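Local coordinates for nitroreductase-like family protein (Bacillus cereus, PDB 2I7H) that binds flavin mononucleotide and belongs to the nitroreductase family, forming an assembly of two subunits, at residues N38-A43 with C117-N122; W52-Y57 with I96-N101; C134-G139 with R158-L163. All coordinates share one frame; numbering follows the deposited sequence.

Contact 1 (N38-A43 with C117-N122)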
loop_
_atom_site.group_PDB
_atom_site.type_symbol
_atom_site.label_atom_id
_atom_site.label_comp_id
_atom_site.label_asym_id
_atom_site.label_seq_id
_atom_site.Cartn_x
_atom_site.Cartn_y
_atom_site.Cartn_z
ATOM N N ASN A 38 -1.315 14.656 5.418
ATOM C CA ASN A 38 0.067 15.116 5.450
ATOM C C ASN A 38 1.001 14.092 6.100
ATOM O O ASN A 38 2.088 13.814 5.570
ATOM C CB ASN A 38 0.196 16.502 6.088
ATOM C CG ASN A 38 0.197 17.600 5.063
ATOM O OD1 ASN A 38 0.770 17.427 3.979
ATOM N ND2 ASN A 38 -0.442 18.751 5.382
ATOM N N ASP A 39 0.560 13.504 7.212
ATOM C CA ASP A 39 1.273 12.382 7.796
ATOM C C ASP A 39 1.399 11.193 6.839
ATOM O O ASP A 39 2.454 10.539 6.794
ATOM C CB ASP A 39 0.623 11.944 9.109
ATOM C CG ASP A 39 0.779 12.968 10.206
ATOM O OD1 ASP A 39 1.599 13.916 10.073
ATOM O OD2 ASP A 39 0.043 12.835 11.208
ATOM N N ALA A 40 0.334 10.928 6.069
ATOM C CA ALA A 40 0.310 9.796 5.128
ATOM C C ALA A 40 1.329 9.971 4.013
ATOM O O ALA A 40 1.771 8.974 3.431
ATOM C CB ALA A 40 -1.124 9.546 4.532
ATOM N N THR A 41 1.704 11.226 3.713
ATOM C CA THR A 41 2.627 11.487 2.597
ATOM C C THR A 41 4.005 10.868 2.819
ATOM O O THR A 41 4.788 10.763 1.898
ATOM C CB THR A 41 2.754 12.995 2.188
ATOM O OG1 THR A 41 3.247 13.746 3.286
ATOM C CG2 THR A 41 1.408 13.580 1.726
ATOM N N TRP A 42 4.284 10.410 4.026
ATOM C CA TRP A 42 5.552 9.755 4.305
ATOM C C TRP A 42 5.518 8.307 3.838
ATOM O O TRP A 42 6.144 7.450 4.396
ATOM C CB TRP A 42 5.918 9.904 5.797
ATOM C CG TRP A 42 6.295 11.288 6.082
ATOM C CD1 TRP A 42 5.478 12.275 6.508
ATOM C CD2 TRP A 42 7.594 11.888 5.876
ATOM N NE1 TRP A 42 6.187 13.463 6.610
ATOM C CE2 TRP A 42 7.482 13.249 6.217
ATOM C CE3 TRP A 42 8.829 11.397 5.440
ATOM C CZ2 TRP A 42 8.570 14.138 6.151
ATOM C CZ3 TRP A 42 9.907 12.263 5.378
ATOM C CH2 TRP A 42 9.768 13.633 5.713
ATOM N N ALA A 43 4.789 8.043 2.778
ATOM C CA ALA A 43 4.748 6.723 2.174
ATOM C C ALA A 43 6.010 6.553 1.333
ATOM O O ALA A 43 6.535 7.541 0.815
ATOM C CB ALA A 43 3.477 6.603 1.316
ATOM N N CYS A 117 -1.001 3.418 -3.188
ATOM C CA CYS A 117 -1.595 2.474 -2.247
ATOM C C CYS A 117 -0.995 2.499 -0.839
ATOM O O CYS A 117 -1.735 2.347 0.130
ATOM C CB CYS A 117 -1.548 1.063 -2.804
ATOM S SG CYS A 117 -2.471 0.910 -4.321
ATOM N N ALA A 118 0.327 2.699 -0.739
ATOM C CA ALA A 118 1.023 2.834 0.530
ATOM C C ALA A 118 0.538 4.099 1.285
ATOM O O ALA A 118 0.318 4.044 2.489
ATOM C CB ALA A 118 2.635 2.840 0.333
ATOM N N PHE A 119 0.405 5.219 0.568
ATOM C CA PHE A 119 -0.175 6.471 1.078
ATOM C C PHE A 119 -1.585 6.262 1.630
ATOM O O PHE A 119 -1.897 6.734 2.727
ATOM C CB PHE A 119 -0.124 7.527 -0.044
ATOM C CG PHE A 119 -0.970 8.749 0.182
ATOM C CD1 PHE A 119 -0.500 9.810 0.949
ATOM C CD2 PHE A 119 -2.195 8.882 -0.471
ATOM C CE1 PHE A 119 -1.259 10.906 1.123
ATOM C CE2 PHE A 119 -2.964 9.969 -0.299
ATOM C CZ PHE A 119 -2.520 11.000 0.507
HETATM N N MSE A 120 -2.421 5.507 0.913
HETATM C CA MSE A 120 -3.811 5.277 1.337
HETATM C C MSE A 120 -3.911 4.394 2.554
HETATM O O MSE A 120 -4.729 4.650 3.437
HETATM C CB MSE A 120 -4.680 4.705 0.202
HETATM C CG MSE A 120 -4.933 5.707 -0.903
HETATM SE SE MSE A 120 -5.943 5.041 -2.451
HETATM C CE MSE A 120 -7.682 4.929 -1.660
ATOM N N GLN A 121 -3.087 3.354 2.583
ATOM C CA GLN A 121 -2.991 2.489 3.729
ATOM C C GLN A 121 -2.462 3.237 4.966
ATOM O O GLN A 121 -3.024 3.093 6.045
ATOM C CB GLN A 121 -2.142 1.253 3.426
ATOM C CG GLN A 121 -1.861 0.384 4.658
ATOM C CD GLN A 121 -3.083 -0.275 5.263
ATOM O OE1 GLN A 121 -2.961 -1.052 6.222
ATOM N NE2 GLN A 121 -4.259 0.029 4.740
ATOM N N ASN A 122 -1.409 4.047 4.782
ATOM C CA ASN A 122 -0.939 4.951 5.833
ATOM C C ASN A 122 -2.094 5.758 6.381
ATOM O O ASN A 122 -2.278 5.851 7.586
ATOM C CB ASN A 122 0.048 5.964 5.271
ATOM C CG ASN A 122 1.452 5.447 5.166
ATOM O OD1 ASN A 122 1.818 4.394 5.691
ATOM N ND2 ASN A 122 2.272 6.221 4.481
#
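In the helical core of this nitroreductase-like fold, residues 38-43, running off helix 30-40, set Ala40, Thr41 and Ala43 against Phe119 and Asn122 of the long helix 106-129. One hydrogen bond links the two segments: Asn122 ND2 donates to Ala40 O at 3.0 Å. It is nearly straight (163° at the hydrogen), and the acceptor lies in the amide plane of Asn122, whereas the donor is tilted from the carbonyl plane. The same carbonyl meets the rim of the Phe119 ring, with Ala40 O 3.5 Å from Phe119 CD1. Phe119 CG is anti to its backbone N (chi1 166°), and the ring passes alongside Thr41, both side chains pointing the same way, with Thr41 CG2 3.8 Å from Phe119 CE1. Thr41 N also lies at the ring edge, in plane. Both alanine methyls touch the long helix. Ala40 CB rests on the helix backbone, 3.4 Å from Phe119 O, and lies 3.8 Å from Asn122 CB. Ala43 CB sits 3.4 Å from Asn122 ND2, so the amide nitrogen has both a carbonyl oxygen and a methyl group against it. Within the turn, Asn38 O accepts from both Thr41 N and Thr41 OG1, the latter at 2.6 Å, which ties the threonine hydroxyl back to the carbonyl of Asn38. Around this buried joint, Phe119 stacks with Trp52, next to strand 53-58, while Thr41 O and Ala43 O are hydrogen-bonded to Arg177 of the second subunit. Selenomethionine Met120, on the side of helix 106-129 turned away from this contact, packs on Val160 and Leu163 of strand 157-167 and on Trp136 of strand 132-137.

Contact 2 (W52-Y57 with I96-N101)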
loop_
_atom_site.group_PDB
_atom_site.type_symbol
_atom_site.label_atom_id
_atom_site.label_comp_id
_atom_site.label_asym_id
_atom_site.label_seq_id
_atom_site.Cartn_x
_atom_site.Cartn_y
_atom_site.Cartn_z
ATOM N N TRP A 52 0.709 10.834 -5.613
ATOM C CA TRP A 52 -0.668 10.901 -5.111
ATOM C C TRP A 52 -1.252 12.321 -5.246
ATOM O O TRP A 52 -0.534 13.311 -5.100
ATOM C CB TRP A 52 -0.716 10.423 -3.654
ATOM C CG TRP A 52 0.417 10.976 -2.842
ATOM C CD1 TRP A 52 0.557 12.289 -2.384
ATOM C CD2 TRP A 52 1.608 10.280 -2.417
ATOM N NE1 TRP A 52 1.727 12.421 -1.698
ATOM C CE2 TRP A 52 2.407 11.224 -1.706
ATOM C CE3 TRP A 52 2.075 8.973 -2.567
ATOM C CZ2 TRP A 52 3.645 10.891 -1.144
ATOM C CZ3 TRP A 52 3.328 8.629 -2.000
ATOM C CH2 TRP A 52 4.092 9.601 -1.300
ATOM N N ASN A 53 -2.554 12.394 -5.521
ATOM C CA ASN A 53 -3.313 13.651 -5.557
ATOM C C ASN A 53 -4.672 13.326 -4.999
ATOM O O ASN A 53 -5.059 12.175 -4.997
ATOM C CB ASN A 53 -3.536 14.132 -6.996
ATOM C CG ASN A 53 -2.265 14.462 -7.710
ATOM O OD1 ASN A 53 -1.894 15.619 -7.799
ATOM N ND2 ASN A 53 -1.598 13.457 -8.243
ATOM N N CYS A 54 -5.402 14.345 -4.540
ATOM C CA CYS A 54 -6.691 14.138 -3.867
ATOM C C CYS A 54 -7.758 15.144 -4.250
ATOM O O CYS A 54 -7.445 16.301 -4.561
ATOM C CB CYS A 54 -6.505 14.182 -2.348
ATOM S SG CYS A 54 -5.368 12.912 -1.715
ATOM N N LYS A 55 -9.019 14.702 -4.230
ATOM C CA LYS A 55 -10.160 15.624 -4.149
ATOM C C LYS A 55 -10.898 15.269 -2.869
ATOM O O LYS A 55 -11.209 14.099 -2.632
ATOM C CB LYS A 55 -11.083 15.516 -5.364
ATOM C CG LYS A 55 -10.367 15.161 -6.640
ATOM C CD LYS A 55 -10.928 15.819 -7.856
ATOM C CE LYS A 55 -10.089 17.040 -8.160
ATOM N NZ LYS A 55 -10.129 17.435 -9.567
ATOM N N LEU A 56 -11.126 16.256 -2.014
ATOM C CA LEU A 56 -11.882 16.031 -0.791
ATOM C C LEU A 56 -13.247 16.671 -0.941
ATOM O O LEU A 56 -13.341 17.864 -1.175
ATOM C CB LEU A 56 -11.148 16.623 0.432
ATOM C CG LEU A 56 -11.922 16.744 1.762
ATOM C CD1 LEU A 56 -12.186 15.417 2.458
ATOM C CD2 LEU A 56 -11.215 17.702 2.731
ATOM N N TYR A 57 -14.294 15.860 -0.831
ATOM C CA TYR A 57 -15.670 16.344 -0.875
ATOM C C TYR A 57 -16.233 16.293 0.526
ATOM O O TYR A 57 -16.201 15.242 1.178
ATOM C CB TYR A 57 -16.537 15.516 -1.843
ATOM C CG TYR A 57 -16.050 15.569 -3.287
ATOM C CD1 TYR A 57 -14.958 14.800 -3.704
ATOM C CD2 TYR A 57 -16.690 16.359 -4.231
ATOM C CE1 TYR A 57 -14.507 14.830 -5.009
ATOM C CE2 TYR A 57 -16.250 16.408 -5.535
ATOM C CZ TYR A 57 -15.141 15.643 -5.914
ATOM O OH TYR A 57 -14.674 15.681 -7.196
ATOM N N ILE A 96 -12.836 11.093 -0.114
ATOM C CA ILE A 96 -11.558 11.467 -0.700
ATOM C C ILE A 96 -11.250 10.623 -1.946
ATOM O O ILE A 96 -11.011 9.421 -1.852
ATOM C CB ILE A 96 -10.401 11.425 0.326
ATOM C CG1 ILE A 96 -10.717 12.388 1.478
ATOM C CG2 ILE A 96 -9.101 11.890 -0.338
ATOM C CD1 ILE A 96 -9.678 12.451 2.540
ATOM N N VAL A 97 -11.307 11.260 -3.112
ATOM C CA VAL A 97 -10.919 10.607 -4.352
ATOM C C VAL A 97 -9.387 10.707 -4.440
ATOM O O VAL A 97 -8.825 11.797 -4.385
ATOM C CB VAL A 97 -11.624 11.233 -5.596
ATOM C CG1 VAL A 97 -11.286 10.460 -6.822
ATOM C CG2 VAL A 97 -13.153 11.311 -5.434
ATOM N N VAL A 98 -8.718 9.570 -4.493
ATOM C CA VAL A 98 -7.249 9.543 -4.570
ATOM C C VAL A 98 -6.887 9.141 -5.996
ATOM O O VAL A 98 -7.328 8.088 -6.491
ATOM C CB VAL A 98 -6.620 8.535 -3.585
ATOM C CG1 VAL A 98 -5.107 8.494 -3.765
ATOM C CG2 VAL A 98 -7.022 8.848 -2.084
ATOM N N TYR A 99 -6.108 9.982 -6.660
ATOM C CA TYR A 99 -5.778 9.742 -8.036
ATOM C C TYR A 99 -4.309 10.056 -8.327
ATOM O O TYR A 99 -3.603 10.649 -7.497
ATOM C CB TYR A 99 -6.753 10.488 -8.989
ATOM C CG TYR A 99 -6.596 11.956 -8.968
ATOM C CD1 TYR A 99 -7.263 12.740 -8.010
ATOM C CD2 TYR A 99 -5.759 12.587 -9.879
ATOM C CE1 TYR A 99 -7.104 14.103 -7.979
ATOM C CE2 TYR A 99 -5.591 13.961 -9.862
ATOM C CZ TYR A 99 -6.261 14.711 -8.899
ATOM O OH TYR A 99 -6.090 16.071 -8.883
HETATM N N MSE A 100 -3.860 9.623 -9.505
HETATM C CA MSE A 100 -2.489 9.846 -9.968
HETATM C C MSE A 100 -2.463 10.015 -11.487
HETATM O O MSE A 100 -3.364 9.542 -12.190
HETATM C CB MSE A 100 -1.564 8.675 -9.570
HETATM C CG MSE A 100 -1.998 7.337 -10.179
HETATM SE SE MSE A 100 -0.789 5.915 -9.689
HETATM C CE MSE A 100 -0.647 5.059 -11.354
ATOM N N ASN A 101 -1.419 10.676 -11.982
ATOM C CA ASN A 101 -1.180 10.697 -13.421
ATOM C C ASN A 101 -0.676 9.334 -13.823
ATOM O O ASN A 101 0.219 8.799 -13.173
ATOM C CB ASN A 101 -0.199 11.800 -13.798
ATOM C CG ASN A 101 -0.762 13.166 -13.535
ATOM O OD1 ASN A 101 -1.815 13.518 -14.049
ATOM N ND2 ASN A 101 -0.076 13.945 -12.701
#
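Tyr99 holds CG between its own backbone N and carbonyl carbon (chi1 69°), and Asn53 of the neighbouring strand has CG anti to the carbonyl carbon (chi1 -63°); the tyrosine ring lies against this asparagine. Asn53 CB stands over one face of the ring, 3.6 Å from its centroid, a CH-pi contact offset toward the rim. The amide and ring planes are only 20° apart. Lys55 comes to the same ring obliquely, with CG 3.7 Å from Tyr99 CE1. On the opposite side of the sheet Leu56 CD1 meets Ile96 CG1 at 3.5 Å. The strands run antiparallel: Asn53 with Tyr99 and Lys55 with Val97 are hydrogen-bonded pairs, while Cys54 with Val98 and Leu56 with Ile96 are non-hydrogen-bonded. Asn53 N donates to Tyr99 O at 2.8 Å, and Lys55 N to Val97 O at 2.9 Å. Cys54 CA also lies 3.2 Å from Val97 O in a CA-H...O contact. A strand of the second subunit continues the sheet in parallel beside Cys54 to Tyr57. Lys55 thus divides its work: its aliphatic chain touches the tyrosine ring within the subunit, while the charge at NZ is paired across the interface in a salt bridge to Glu185 of the second subunit.

Contact 3 (C134-G139 with R158-L163). With FMN (flavin mononucleotide), chain G.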
loop_
_atom_site.group_PDB
_atom_site.type_symbol
_atom_site.label_atom_id
_atom_site.label_comp_id
_atom_site.label_asym_id
_atom_site.label_seq_id
_atom_site.Cartn_x
_atom_site.Cartn_y
_atom_site.Cartn_z
ATOM N N CYS A 134 -12.977 4.319 7.930
ATOM C CA CYS A 134 -13.156 4.542 6.514
ATOM C C CYS A 134 -13.173 3.267 5.693
ATOM O O CYS A 134 -12.733 2.228 6.153
ATOM C CB CYS A 134 -12.129 5.534 5.978
ATOM S SG CYS A 134 -10.470 5.084 6.252
ATOM N N VAL A 135 -13.756 3.366 4.502
ATOM C CA VAL A 135 -13.622 2.349 3.466
ATOM C C VAL A 135 -12.971 2.911 2.217
ATOM O O VAL A 135 -13.284 4.025 1.788
ATOM C CB VAL A 135 -14.937 1.770 2.957
ATOM C CG1 VAL A 135 -15.054 0.325 3.317
ATOM C CG2 VAL A 135 -16.121 2.618 3.321
ATOM N N TRP A 136 -12.111 2.078 1.640
ATOM C CA TRP A 136 -11.385 2.313 0.409
ATOM C C TRP A 136 -12.254 1.690 -0.652
ATOM O O TRP A 136 -12.410 0.473 -0.695
ATOM C CB TRP A 136 -10.082 1.537 0.489
ATOM C CG TRP A 136 -9.150 1.613 -0.664
ATOM C CD1 TRP A 136 -9.455 1.826 -1.995
ATOM C CD2 TRP A 136 -7.752 1.378 -0.604
ATOM N NE1 TRP A 136 -8.310 1.814 -2.754
ATOM C CE2 TRP A 136 -7.248 1.510 -1.932
ATOM C CE3 TRP A 136 -6.848 1.108 0.454
ATOM C CZ2 TRP A 136 -5.890 1.359 -2.231
ATOM C CZ3 TRP A 136 -5.496 0.989 0.163
ATOM C CH2 TRP A 136 -5.032 1.116 -1.190
ATOM N N LYS A 137 -12.830 2.513 -1.510
ATOM C CA LYS A 137 -13.751 1.978 -2.491
ATOM C C LYS A 137 -13.125 1.869 -3.848
ATOM O O LYS A 137 -12.357 2.738 -4.268
ATOM C CB LYS A 137 -15.042 2.778 -2.548
ATOM C CG LYS A 137 -16.241 1.989 -2.085
ATOM C CD LYS A 137 -16.547 2.135 -0.640
ATOM C CE LYS A 137 -18.043 1.936 -0.428
ATOM N NZ LYS A 137 -18.512 0.510 -0.587
ATOM N N SER A 138 -13.383 0.743 -4.498
ATOM C CA SER A 138 -13.127 0.613 -5.915
ATOM C C SER A 138 -14.336 0.050 -6.614
ATOM O O SER A 138 -15.473 0.199 -6.155
ATOM C CB SER A 138 -11.932 -0.275 -6.228
ATOM O OG SER A 138 -11.939 -0.575 -7.619
ATOM N N GLY A 139 -14.084 -0.600 -7.739
ATOM C CA GLY A 139 -15.179 -1.016 -8.605
ATOM C C GLY A 139 -15.168 -0.189 -9.852
ATOM O O GLY A 139 -14.400 0.778 -9.961
ATOM N N ARG A 158 -5.535 8.220 -13.212
ATOM C CA ARG A 158 -6.087 7.003 -12.678
ATOM C C ARG A 158 -6.598 7.226 -11.264
ATOM O O ARG A 158 -5.947 7.888 -10.453
ATOM C CB ARG A 158 -5.026 5.896 -12.677
ATOM C CG ARG A 158 -5.456 4.648 -11.947
ATOM C CD ARG A 158 -4.289 3.709 -11.730
ATOM N NE ARG A 158 -3.841 3.051 -12.968
ATOM C CZ ARG A 158 -4.211 1.826 -13.355
ATOM N NH1 ARG A 158 -5.055 1.137 -12.597
ATOM N NH2 ARG A 158 -3.756 1.306 -14.508
ATOM N N ILE A 159 -7.770 6.669 -10.986
ATOM C CA ILE A 159 -8.370 6.753 -9.672
ATOM C C ILE A 159 -8.008 5.482 -8.946
ATOM O O ILE A 159 -8.426 4.390 -9.320
ATOM C CB ILE A 159 -9.909 6.960 -9.733
ATOM C CG1 ILE A 159 -10.239 8.263 -10.469
ATOM C CG2 ILE A 159 -10.546 6.881 -8.330
ATOM C CD1 ILE A 159 -11.746 8.529 -10.627
ATOM N N VAL A 160 -7.193 5.637 -7.919
ATOM C CA VAL A 160 -6.757 4.510 -7.103
ATOM C C VAL A 160 -7.810 4.079 -6.080
ATOM O O VAL A 160 -7.947 2.891 -5.803
ATOM C CB VAL A 160 -5.407 4.804 -6.438
ATOM C CG1 VAL A 160 -4.905 3.588 -5.738
ATOM C CG2 VAL A 160 -4.418 5.262 -7.532
ATOM N N GLY A 161 -8.565 5.032 -5.541
ATOM C CA GLY A 161 -9.615 4.701 -4.610
ATOM C C GLY A 161 -10.430 5.907 -4.231
ATOM O O GLY A 161 -9.997 7.051 -4.408
ATOM N N ILE A 162 -11.645 5.646 -3.748
ATOM C CA ILE A 162 -12.433 6.672 -3.085
ATOM C C ILE A 162 -12.545 6.248 -1.645
ATOM O O ILE A 162 -13.073 5.193 -1.346
ATOM C CB ILE A 162 -13.822 6.907 -3.727
ATOM C CG1 ILE A 162 -13.651 7.194 -5.226
ATOM C CG2 ILE A 162 -14.590 8.049 -2.953
ATOM C CD1 ILE A 162 -14.904 7.658 -5.967
ATOM N N LEU A 163 -12.007 7.062 -0.750
ATOM C CA LEU A 163 -12.093 6.768 0.668
ATOM C C LEU A 163 -13.321 7.447 1.257
ATOM O O LEU A 163 -13.497 8.644 1.090
ATOM C CB LEU A 163 -10.837 7.239 1.400
ATOM C CG LEU A 163 -9.494 6.598 1.107
ATOM C CD1 LEU A 163 -8.468 7.662 1.379
ATOM C CD2 LEU A 163 -9.288 5.366 2.009
HETATM N N1 FMN G . -14.981 -2.378 0.276
HETATM C C2 FMN G . -16.218 -2.058 -0.277
HETATM O O2 FMN G . -17.234 -2.152 0.407
HETATM N N3 FMN G . -16.299 -1.630 -1.591
HETATM C C4 FMN G . -15.128 -1.535 -2.333
HETATM O O4 FMN G . -15.175 -1.418 -3.547
HETATM C C4A FMN G . -13.901 -1.855 -1.773
HETATM N N5 FMN G . -12.760 -1.747 -2.549
HETATM C C5A FMN G . -11.523 -2.082 -2.005
HETATM C C6 FMN G . -10.421 -1.952 -2.826
HETATM C C7 FMN G . -9.142 -2.236 -2.398
HETATM C C7M FMN G . -8.008 -1.794 -3.276
HETATM C C8 FMN G . -8.965 -2.679 -1.090
HETATM C C8M FMN G . -7.557 -2.883 -0.599
HETATM C C9 FMN G . -10.090 -2.816 -0.237
HETATM C C9A FMN G . -11.394 -2.524 -0.681
HETATM N N10 FMN G . -12.573 -2.640 0.117
HETATM C C10 FMN G . -13.812 -2.286 -0.447
HETATM C "C1'" FMN G . -12.602 -3.397 1.430
HETATM C "C2'" FMN G . -12.852 -4.892 1.198
HETATM O "O2'" FMN G . -14.121 -5.076 0.638
HETATM C "C3'" FMN G . -12.664 -5.877 2.381
HETATM O "O3'" FMN G . -13.864 -6.360 2.955
HETATM C "C4'" FMN G . -11.860 -5.368 3.550
HETATM O "O4'" FMN G . -10.727 -4.650 3.129
HETATM C "C5'" FMN G . -11.453 -6.565 4.403
HETATM O "O5'" FMN G . -11.920 -6.260 5.704
HETATM P P FMN G . -11.213 -5.068 6.553
HETATM O O1P FMN G . -12.188 -4.570 7.602
HETATM O O2P FMN G . -10.020 -5.695 7.228
HETATM O O3P FMN G . -10.718 -3.913 5.690
#
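The Trp136 indole has Val160 O at its edge, in the ring plane, and the flavin mononucleotide methyl C7M over one face, 3.5 Å above the plane and offset toward the rim. Trp136 CG is anti to the backbone N (chi1 180°), and the indole NE1 donates to Val160 O at 3.3 Å, from above the carbonyl plane. Gly161, without a side chain, lets the indole lie close, its CA 3.7 Å from Trp136 NE1. Val160 and Gly161 both face Val98 of strand 94-101, a classic beta bulge on the other side of strand 157-167. Strands 132-137 and 157-167 themselves pair antiparallel: Lys137 N donates to Ile162 O at 2.7 Å, and Ile162 N returns a bond to Lys137 O at 3.0 Å. Trp136 and Leu163 form the adjoining non-hydrogen-bonded pair. The strand end then turns its polar groups to the flavin. Ser138 N bonds to FMN O4 at 3.0 Å and more weakly to N5, while Lys137, bent at chi2 and chi4, brings NZ to FMN O2 at 3.1 Å. With donors at both carbonyl oxygens of the pyrimidine end, the contact would be expected to draw electron density toward that part of the flavin.

In the fold
Contacts 2 and 3 belong to one antiparallel sheet, their centres 9 Å apart, joined where strands 94-101 and 157-167 are neighbours; Ile96 O lies 2.8 Å from Leu163 N, a probable hydrogen bond. Contact 1 packs against this sheet through helix 106-129, where Met120 CE approaches Trp136 NE1 of contact 3 to 3.4 Å; from the 38-43 side, Thr41 O approaches Trp52 CZ2 of contact 2 to 3.3 Å. Contact 3 holds one flavin mononucleotide, which is also bound by Asn45 and His46 of the second subunit. Contact 1 touches the other flavin through Ala43; that flavin is about 12 Å from the Trp136 side chain. All three contacts touch the second subunit.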